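Local coordinates for protein Phthiocerol/phenolphthiocerol synthesis polyketide synthase type I PpsC (Mycobacterium tuberculosis, PDB 5NJI) that probably dehydrates beta-hydroxyacyl chains during phthiocerol and phenolphthiocerol assembly, as the dehydratase domain of a modular polyketide synthase, at residues 276-281 / 299-304. The protein carries 1 engineered substitution. Sequence-based numbering, arbitrary orientation.
Sequences ITRGVR and LTDANG
Arg281 and Thr300 form an antiparallel hydrogen-bonded pair, and because Val280 also faces Thr300 the pairing carries a classic beta bulge at the open end of the hairpin made by strands 281-289 and 292-300 of the dehydratase double hot-dog fold. Thr300 O accepts from both amides of the bulge, Val280 N at 2.9 Å and Arg281 N at 3.3 Å, while Thr300 N donates back to Arg281 O (2.9 Å). Just before the bulge, 276-278 makes a short 3-10 turn, and 301-304 closes as a type I turn, with Asp301 OD1 accepting from Asn303 N in an Asx turn and also from Gln305 N. The other carboxylate oxygen, Asp301 OD2, reaches across to Arg278 NH1 in a salt bridge of 2.9 Å. The two side chains run alongside each other; the oxygen sits at the guanidinium edge, in its plane, but is approached on its anti side, and the two flat groups are turned 51° apart. One water joins Arg278 NH2 to the same OD2, adding a second link between the charges, and another bridges Arg278 O and Ala302 N. In Val280, chi1 of -61° puts CG1 anti to the carbonyl carbon and CG2 between N and C, where CG2 rests on the turn backbone at Ala302 N. On the interior side of the contact, Leu299 has CG anti to its backbone N (chi1 179°), bringing CG against Gly279 CA and CD2 within 3.8 Å of Ile276 CB; Met228 of helix 226-234 and Leu308 of strand 306-317 touch both Ile276 and Leu299. Arg281 bends away to bond Gln208 through NH1, while beside its carbonyl a third water donates to Arg281 O and is hydrogen-bonded to Thr300 OG1 at 2.9 Å.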
# COMPACT_ATOMS: atom_id res chain seq x y z
N ILE A 276 3.36 -11.53 -0.46
CA ILE A 276 3.94 -10.71 0.59
C ILE A 276 3.42 -11.06 1.98
O ILE A 276 4.02 -10.64 2.97
CB ILE A 276 3.78 -9.20 0.28
CG1 ILE A 276 2.34 -8.74 0.32
CG2 ILE A 276 4.37 -8.88 -1.10
CD1 ILE A 276 2.22 -7.21 0.48
N THR A 277 2.36 -11.87 2.09
CA THR A 277 1.94 -12.30 3.42
C THR A 277 2.94 -13.24 4.06
O THR A 277 2.81 -13.51 5.26
CB THR A 277 0.57 -13.00 3.42
OG1 THR A 277 0.61 -14.22 2.67
CG2 THR A 277 -0.52 -12.09 2.85
N ARG A 278 3.93 -13.74 3.31
CA ARG A 278 5.04 -14.49 3.88
C ARG A 278 6.13 -13.58 4.44
O ARG A 278 7.16 -14.08 4.90
CB ARG A 278 5.65 -15.43 2.83
CG ARG A 278 4.69 -16.52 2.34
CD ARG A 278 5.40 -17.62 1.54
NE ARG A 278 5.88 -17.19 0.22
CZ ARG A 278 7.14 -16.87 -0.08
NH1 ARG A 278 8.09 -16.92 0.85
NH2 ARG A 278 7.47 -16.49 -1.31
N GLY A 279 5.96 -12.26 4.37
CA GLY A 279 7.00 -11.38 4.83
C GLY A 279 7.12 -11.39 6.34
O GLY A 279 6.12 -11.36 7.06
N VAL A 280 8.36 -11.39 6.82
CA VAL A 280 8.65 -11.37 8.25
C VAL A 280 9.58 -10.24 8.65
O VAL A 280 9.66 -9.92 9.85
CB VAL A 280 9.22 -12.72 8.73
CG1 VAL A 280 8.24 -13.82 8.48
CG2 VAL A 280 10.52 -13.04 8.05
N ARG A 281 10.28 -9.60 7.72
CA ARG A 281 11.20 -8.52 8.04
C ARG A 281 10.99 -7.39 7.05
O ARG A 281 10.91 -7.63 5.84
CB ARG A 281 12.67 -8.97 7.97
CG ARG A 281 13.06 -10.12 8.90
CD ARG A 281 13.06 -9.73 10.37
NE ARG A 281 13.95 -8.60 10.64
CZ ARG A 281 14.07 -8.00 11.82
NH1 ARG A 281 13.35 -8.41 12.85
NH2 ARG A 281 14.90 -6.98 11.96
N LEU A 299 10.57 -5.67 1.97
CA LEU A 299 10.00 -6.73 2.79
C LEU A 299 10.55 -8.06 2.32
O LEU A 299 10.48 -8.37 1.12
CB LEU A 299 8.47 -6.73 2.67
CG LEU A 299 7.69 -7.80 3.43
CD1 LEU A 299 7.65 -7.46 4.91
CD2 LEU A 299 6.27 -7.87 2.85
N THR A 300 11.09 -8.85 3.25
CA THR A 300 11.69 -10.14 2.96
C THR A 300 11.01 -11.27 3.72
O THR A 300 10.45 -11.07 4.80
CB THR A 300 13.18 -10.13 3.33
OG1 THR A 300 13.32 -9.57 4.64
CG2 THR A 300 13.97 -9.32 2.35
N ASP A 301 11.12 -12.48 3.18
CA ASP A 301 10.62 -13.66 3.87
C ASP A 301 11.68 -14.21 4.82
O ASP A 301 12.75 -13.63 5.02
CB ASP A 301 10.12 -14.72 2.88
CG ASP A 301 11.22 -15.37 2.05
OD1 ASP A 301 12.43 -15.25 2.37
OD2 ASP A 301 10.81 -16.05 1.08
N ALA A 302 11.33 -15.31 5.49
CA ALA A 302 12.19 -15.87 6.53
C ALA A 302 13.52 -16.36 5.98
O ALA A 302 14.45 -16.56 6.77
CB ALA A 302 11.47 -17.01 7.25
N ASN A 303 13.63 -16.57 4.67
CA ASN A 303 14.88 -16.97 4.03
C ASN A 303 15.59 -15.81 3.35
O ASN A 303 16.47 -16.03 2.51
CB ASN A 303 14.62 -18.09 3.03
CG ASN A 303 14.05 -19.32 3.67
OD1 ASN A 303 13.05 -19.88 3.22
ND2 ASN A 303 14.70 -19.76 4.74
N GLY A 304 15.23 -14.57 3.70
CA GLY A 304 15.89 -13.43 3.13
C GLY A 304 15.51 -13.08 1.71
O GLY A 304 16.17 -12.25 1.11
O HOH W 1 8.56 -16.20 5.64
O HOH W 2 10.21 -16.17 -1.77
O HOH W 3 13.62 -6.73 4.54